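Local coordinates for protein Ddb_g0293866 (Dictyostelium discoideum, PDB 5LW6) that binds ADP-ribose through this macrodomain, one piece of a longer protein that probably recognises poly-ADP-ribose as a DNA damage sensor, at residues Glu53-Pro59 against Gly142-Ala147; Leu96-Lys102 against Phe125-Glu131. One frame throughout, in Å; residues are numbered along the deposited sequence.

Interaction 1 (Glu53-Pro59 against Gly142-Ala147)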
loop_
_atom_site.group_PDB
_atom_site.type_symbol
_atom_site.label_atom_id
_atom_site.label_comp_id
_atom_site.label_asym_id
_atom_site.label_seq_id
_atom_site.Cartn_x
_atom_site.Cartn_y
_atom_site.Cartn_z
ATOM N N GLU A 53 -16.512 -1.830 0.913
ATOM C CA GLU A 53 -16.069 -0.421 0.868
ATOM C C GLU A 53 -14.545 -0.333 0.529
ATOM O O GLU A 53 -13.748 -1.143 1.040
ATOM C CB GLU A 53 -16.348 0.331 2.148
ATOM C CG GLU A 53 -15.312 0.237 3.179
ATOM C CD GLU A 53 -15.399 1.230 4.360
ATOM O OE1 GLU A 53 -16.314 2.101 4.446
ATOM O OE2 GLU A 53 -14.486 1.128 5.194
ATOM N N ARG A 54 -14.204 0.607 -0.357
ATOM C CA ARG A 54 -12.823 0.774 -0.832
ATOM C C ARG A 54 -12.042 1.635 0.159
ATOM O O ARG A 54 -11.604 2.759 -0.160
ATOM C CB ARG A 54 -12.820 1.300 -2.215
ATOM C CG ARG A 54 -13.207 0.268 -3.247
ATOM C CD ARG A 54 -13.358 0.856 -4.660
ATOM N NE ARG A 54 -14.461 1.749 -4.686
ATOM C CZ ARG A 54 -14.890 2.371 -5.764
ATOM N NH1 ARG A 54 -14.242 2.202 -6.913
ATOM N NH2 ARG A 54 -15.986 3.124 -5.693
ATOM N N SER A 55 -11.801 1.109 1.375
ATOM C CA SER A 55 -11.102 1.878 2.413
ATOM C C SER A 55 -9.712 1.198 2.503
ATOM O O SER A 55 -9.645 0.035 2.870
ATOM C CB SER A 55 -11.768 1.854 3.772
ATOM O OG SER A 55 -12.256 0.597 4.154
ATOM N N LEU A 56 -8.667 1.904 2.142
ATOM C CA LEU A 56 -7.293 1.374 2.041
ATOM C C LEU A 56 -6.336 2.152 2.893
ATOM O O LEU A 56 -6.219 3.345 2.717
ATOM C CB LEU A 56 -6.776 1.449 0.616
ATOM C CG LEU A 56 -5.329 1.021 0.397
ATOM C CD1 LEU A 56 -5.082 -0.447 0.654
ATOM C CD2 LEU A 56 -4.986 1.453 -1.021
ATOM N N ALA A 57 -5.596 1.431 3.756
ATOM C CA ALA A 57 -4.492 1.954 4.498
ATOM C C ALA A 57 -3.237 1.490 3.826
ATOM O O ALA A 57 -3.095 0.299 3.547
ATOM C CB ALA A 57 -4.515 1.438 5.922
ATOM N N PHE A 58 -2.345 2.426 3.482
ATOM C CA PHE A 58 -1.188 2.024 2.668
ATOM C C PHE A 58 0.002 2.843 3.046
ATOM O O PHE A 58 -0.167 3.917 3.543
ATOM C CB PHE A 58 -1.463 2.127 1.163
ATOM C CG PHE A 58 -1.767 3.509 0.661
ATOM C CD1 PHE A 58 -3.026 4.048 0.798
ATOM C CD2 PHE A 58 -0.789 4.243 0.032
ATOM C CE1 PHE A 58 -3.307 5.329 0.337
ATOM C CE2 PHE A 58 -1.054 5.531 -0.480
ATOM C CZ PHE A 58 -2.349 6.066 -0.334
ATOM N N PRO A 59 1.211 2.276 2.891
ATOM C CA PRO A 59 2.391 3.032 3.179
ATOM C C PRO A 59 2.762 4.045 2.067
ATOM O O PRO A 59 2.218 3.997 0.971
ATOM C CB PRO A 59 3.443 1.914 3.337
ATOM C CG PRO A 59 3.060 0.963 2.294
ATOM C CD PRO A 59 1.526 0.936 2.356
ATOM N N GLY A 142 -9.563 1.833 10.525
ATOM C CA GLY A 142 -10.877 1.690 9.938
ATOM C C GLY A 142 -10.866 1.380 8.440
ATOM O O GLY A 142 -11.777 1.832 7.706
ATOM N N CYS A 143 -9.864 0.643 7.967
ATOM C CA CYS A 143 -9.749 0.373 6.533
ATOM C C CYS A 143 -9.894 -1.107 6.311
ATOM O O CYS A 143 -9.297 -1.885 7.047
ATOM C CB CYS A 143 -8.415 0.825 5.978
ATOM S SG CYS A 143 -8.267 2.666 5.950
ATOM N N LYS A 144 -10.694 -1.485 5.322
ATOM C CA LYS A 144 -10.908 -2.855 5.001
ATOM C C LYS A 144 -9.755 -3.533 4.264
ATOM O O LYS A 144 -9.645 -4.788 4.281
ATOM C CB LYS A 144 -12.228 -3.029 4.241
ATOM C CG LYS A 144 -13.398 -2.765 5.152
ATOM C CD LYS A 144 -14.682 -3.191 4.445
ATOM C CE LYS A 144 -15.947 -2.683 5.192
ATOM N NZ LYS A 144 -16.114 -3.653 6.294
ATOM N N LEU A 145 -8.897 -2.717 3.636
ATOM C CA LEU A 145 -7.751 -3.196 2.918
ATOM C C LEU A 145 -6.491 -2.558 3.566
ATOM O O LEU A 145 -6.448 -1.387 3.821
ATOM C CB LEU A 145 -7.741 -2.890 1.412
ATOM C CG LEU A 145 -8.931 -3.477 0.628
ATOM C CD1 LEU A 145 -10.036 -2.475 0.752
ATOM C CD2 LEU A 145 -8.558 -3.711 -0.842
ATOM N N PHE A 146 -5.512 -3.401 3.866
ATOM C CA PHE A 146 -4.291 -2.958 4.544
ATOM C C PHE A 146 -3.109 -3.409 3.695
ATOM O O PHE A 146 -2.952 -4.599 3.489
ATOM C CB PHE A 146 -4.197 -3.555 5.947
ATOM C CG PHE A 146 -3.052 -2.992 6.751
ATOM C CD1 PHE A 146 -1.773 -3.518 6.649
ATOM C CD2 PHE A 146 -3.229 -1.905 7.528
ATOM C CE1 PHE A 146 -0.691 -2.990 7.335
ATOM C CE2 PHE A 146 -2.191 -1.369 8.261
ATOM C CZ PHE A 146 -0.916 -1.849 8.156
ATOM N N ALA A 147 -2.309 -2.455 3.226
ATOM C CA ALA A 147 -1.159 -2.714 2.345
ATOM C C ALA A 147 0.113 -2.625 3.153
ATOM O O ALA A 147 0.278 -1.716 4.025
ATOM C CB ALA A 147 -1.099 -1.726 1.240
#

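Interaction 2 (Leu96-Lys102 against Phe125-Glu131)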
loop_
_atom_site.group_PDB
_atom_site.type_symbol
_atom_site.label_atom_id
_atom_site.label_comp_id
_atom_site.label_asym_id
_atom_site.label_seq_id
_atom_site.Cartn_x
_atom_site.Cartn_y
_atom_site.Cartn_z
ATOM N N LEU A 96 -8.819 6.742 1.540
ATOM C CA LEU A 96 -7.379 6.439 1.387
ATOM C C LEU A 96 -6.642 7.020 2.573
ATOM O O LEU A 96 -6.831 8.232 2.910
ATOM C CB LEU A 96 -6.819 7.017 0.080
ATOM C CG LEU A 96 -7.385 6.517 -1.244
ATOM C CD1 LEU A 96 -6.682 7.159 -2.425
ATOM C CD2 LEU A 96 -7.352 5.025 -1.327
ATOM N N LYS A 97 -5.890 6.192 3.275
ATOM C CA LYS A 97 -5.106 6.621 4.414
ATOM C C LYS A 97 -3.711 6.217 4.191
ATOM O O LYS A 97 -3.382 5.023 4.207
ATOM C CB LYS A 97 -5.627 6.041 5.734
ATOM C CG LYS A 97 -7.086 6.456 5.958
ATOM C CD LYS A 97 -7.538 6.262 7.398
ATOM C CE LYS A 97 -8.992 6.727 7.583
ATOM N NZ LYS A 97 -9.412 6.365 8.960
HETATM N N MSE A 98 -2.852 7.202 4.014
HETATM C CA MSE A 98 -1.468 6.893 3.718
HETATM C C MSE A 98 -0.684 7.056 4.987
HETATM O O MSE A 98 -0.648 8.094 5.621
HETATM C CB MSE A 98 -0.876 7.731 2.635
HETATM C CG MSE A 98 0.528 7.320 2.265
HETATM SE SE MSE A 98 1.230 8.361 0.735
HETATM C CE MSE A 98 1.640 9.827 1.753
HETATM N N MSE A 99 0.044 6.029 5.353
HETATM C CA MSE A 99 0.764 5.993 6.602
HETATM C C MSE A 99 2.188 6.431 6.340
HETATM O O MSE A 99 2.892 5.824 5.575
HETATM C CB MSE A 99 0.775 4.535 7.136
HETATM C CG MSE A 99 -0.683 4.076 7.343
HETATM SE SE MSE A 99 -0.834 2.228 7.961
HETATM C CE MSE A 99 -0.413 1.299 6.213
ATOM N N VAL A 100 2.641 7.459 7.012
ATOM C CA VAL A 100 3.957 8.037 6.841
ATOM C C VAL A 100 4.757 7.955 8.159
ATOM O O VAL A 100 4.279 8.371 9.226
ATOM C CB VAL A 100 3.861 9.521 6.333
ATOM C CG1 VAL A 100 5.219 10.168 6.270
ATOM C CG2 VAL A 100 3.078 9.634 5.028
ATOM N N GLU A 101 5.980 7.429 8.102
ATOM C CA GLU A 101 6.768 7.319 9.315
ATOM C C GLU A 101 7.181 8.715 9.798
ATOM O O GLU A 101 7.361 9.663 9.010
ATOM C CB GLU A 101 7.931 6.365 9.110
ATOM C CG GLU A 101 7.463 4.913 8.917
ATOM C CD GLU A 101 8.601 3.936 8.617
ATOM O OE1 GLU A 101 9.778 4.297 8.878
ATOM O OE2 GLU A 101 8.319 2.841 8.043
ATOM N N LYS A 102 7.224 8.860 11.110
ATOM C CA LYS A 102 7.482 10.188 11.749
ATOM C C LYS A 102 8.691 10.850 11.156
ATOM O O LYS A 102 8.755 12.090 11.016
ATOM C CB LYS A 102 7.769 9.959 13.229
ATOM C CG LYS A 102 7.900 11.237 14.045
ATOM C CD LYS A 102 8.146 10.950 15.546
ATOM C CE LYS A 102 9.461 10.205 15.790
ATOM N NZ LYS A 102 9.649 9.752 17.207
ATOM N N PHE A 125 -8.829 11.566 1.205
ATOM C CA PHE A 125 -7.422 11.204 1.402
ATOM C C PHE A 125 -6.861 11.808 2.645
ATOM O O PHE A 125 -7.039 13.028 2.887
ATOM C CB PHE A 125 -6.612 11.695 0.233
ATOM C CG PHE A 125 -5.157 11.478 0.392
ATOM C CD1 PHE A 125 -4.646 10.215 0.632
ATOM C CD2 PHE A 125 -4.289 12.555 0.335
ATOM C CE1 PHE A 125 -3.271 10.057 0.791
ATOM C CE2 PHE A 125 -2.939 12.404 0.459
ATOM C CZ PHE A 125 -2.436 11.139 0.716
ATOM N N GLU A 126 -6.277 10.974 3.506
ATOM C CA GLU A 126 -5.599 11.477 4.715
ATOM C C GLU A 126 -4.222 10.888 4.843
ATOM O O GLU A 126 -3.972 9.753 4.384
ATOM C CB GLU A 126 -6.335 11.025 5.975
ATOM C CG GLU A 126 -7.747 11.524 6.029
ATOM C CD GLU A 126 -8.501 11.102 7.296
ATOM O OE1 GLU A 126 -7.999 10.212 8.069
ATOM O OE2 GLU A 126 -9.623 11.689 7.493
ATOM N N ILE A 127 -3.337 11.663 5.456
ATOM C CA ILE A 127 -1.986 11.162 5.821
ATOM C C ILE A 127 -1.954 10.975 7.279
ATOM O O ILE A 127 -2.316 11.891 8.029
ATOM C CB ILE A 127 -0.897 12.156 5.361
ATOM C CG1 ILE A 127 -0.801 12.145 3.838
ATOM C CG2 ILE A 127 0.428 11.829 5.993
ATOM C CD1 ILE A 127 0.185 13.094 3.216
ATOM N N ILE A 128 -1.503 9.828 7.738
ATOM C CA ILE A 128 -1.483 9.448 9.147
ATOM C C ILE A 128 -0.030 9.208 9.505
ATOM O O ILE A 128 0.644 8.418 8.821
ATOM C CB ILE A 128 -2.175 8.087 9.358
ATOM C CG1 ILE A 128 -3.596 8.150 8.813
ATOM C CG2 ILE A 128 -2.126 7.599 10.812
ATOM C CD1 ILE A 128 -4.416 9.276 9.370
ATOM N N LYS A 129 0.449 9.890 10.538
ATOM C CA LYS A 129 1.827 9.750 11.011
ATOM C C LYS A 129 1.917 8.539 11.906
ATOM O O LYS A 129 1.062 8.397 12.787
ATOM C CB LYS A 129 2.201 11.020 11.798
ATOM C CG LYS A 129 3.651 11.036 12.289
ATOM C CD LYS A 129 4.057 12.359 12.938
ATOM C CE LYS A 129 3.362 12.611 14.256
ATOM N NZ LYS A 129 3.781 13.955 14.752
ATOM N N ILE A 130 2.853 7.630 11.654
ATOM C CA ILE A 130 3.092 6.498 12.520
ATOM C C ILE A 130 4.538 6.556 13.000
ATOM O O ILE A 130 5.402 7.116 12.310
ATOM C CB ILE A 130 2.731 5.155 11.807
ATOM C CG1 ILE A 130 3.594 4.921 10.544
ATOM C CG2 ILE A 130 1.229 5.161 11.472
ATOM C CD1 ILE A 130 3.669 3.488 10.067
ATOM N N GLU A 131 4.832 5.986 14.167
ATOM C CA GLU A 131 6.162 6.114 14.702
ATOM C C GLU A 131 7.206 5.391 13.863
ATOM O O GLU A 131 8.261 5.953 13.585
ATOM C CB GLU A 131 6.168 5.615 16.149
ATOM C CG GLU A 131 7.544 5.526 16.764
ATOM C CD GLU A 131 8.099 6.887 17.149
ATOM O OE1 GLU A 131 7.287 7.842 17.309
ATOM O OE2 GLU A 131 9.345 6.970 17.318
#

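Interaction 1 (Glu53-Pro59 against Gly142-Ala147)
Ser55 meets Lys144 at the entry to a parallel strand pair: its OG takes the Lys144 backbone N-H, N to OG 2.9 Å and nearly straight at 166°. Because chi1 of 42° sets OG between the serine's own N and carbonyl carbon, the hydroxyl can also donate to Glu53 OE2, which it reaches from above the carboxylate plane, 2.5 Å from OG to OE2. The Glu53 chain crosses that of Lys144 at about a right angle, methylene on methylene, with CG 3.6 Å from Lys144 CE. Further along, the backbones join through Leu145 N to Ser55 O, Ala57 N to Leu145 O and Ala147 N to Ala57 O. On one face Leu56 CD1 rests 3.7 Å from Leu145 CB, and the Ala147 methyl lies near Leu56 and Phe58; on the other, Ala57 CB sits between Cys143 and the Phe146 ring, 3.9 Å from Phe146 CD2. Pro59 CD comes to rest beside Ala147 O.

Outside the pair, Phe139 meets the Phe146 ring, and Arg54, turned away, forms salt bridges to Glu91, Asp93 and Asp253. The strands are inner neighbours of a six-stranded mixed sheet, with helix 237-253 on the Leu56/Leu145 face, consistent with the central sheet of a macrodomain.

Interaction 2 (Leu96-Lys102 against Phe125-Glu131)
Leu96 starts the pairing with its carbonyl, which accepts a hydrogen bond from Glu126 N, while its CB lies 3.9 Å from Phe125 CD1. Lys97, on the opposite face, runs side by side with Glu126, both chains extended and pointing the same way; the charges stay apart, Lys97 NZ being 4.2 Å from Glu126 OE1, and the ammonium instead bonds the carbonyl of Leu141. Met98, built as selenomethionine, takes part at both ends of its side chain. Its CB meets the edge of the Phe125 ring near the ring plane, 3.8 Å from CE1, and a bend at chi3 (79°) carries CE to 3.9 Å from Ile127 CD1. Met99, also selenomethionine, has only its CB near Ile130 CD1; the rest of the chain leads off and packs on Ala57 and Gln138. Val100 sets CG2 tightly on Ile127 CG2, at 3.6 Å, and its carbonyl accepts the Ile130 N-H, the donor lying 35° out of the carbonyl plane. Glu101 CG brushes Ile130 CG1. Lys102 ends the run: its N reaches Ile130 O through a bent bond of 132°, and NZ meets Glu131 OE2 on the syn side at 2.8 Å, with a weak second bond to OE1.

Mostly buried hydrocarbon thus packs on helix 107-116, the connection of this beta-alpha-beta unit, and on the earlier helix 70-87; water probably competes with the exposed salt bridge, leaving backbone bonds and apolar contacts to carry the pairing.

Both contacts are parallel strand pairs of one sheet, and strands 55-59 and 95-101 lie next to each other in it, so Phe58 ties them: its N and O probably bond Lys97 O and Met99 N, and its ring packs on Met98. Interaction 1 is mostly buried and pairs two inner strands; interaction 2 includes the outermost strand 125-130 and is only partly buried. The strands of interaction 1 run almost parallel, at 9°, those of interaction 2 at 34°. Their polar chemistry differs too: interaction 1 has a hydroxyl-centred network at its N-terminal end, beside partly exposed Glu53 and Lys144, and interaction 2 a true salt bridge at its C-terminal end.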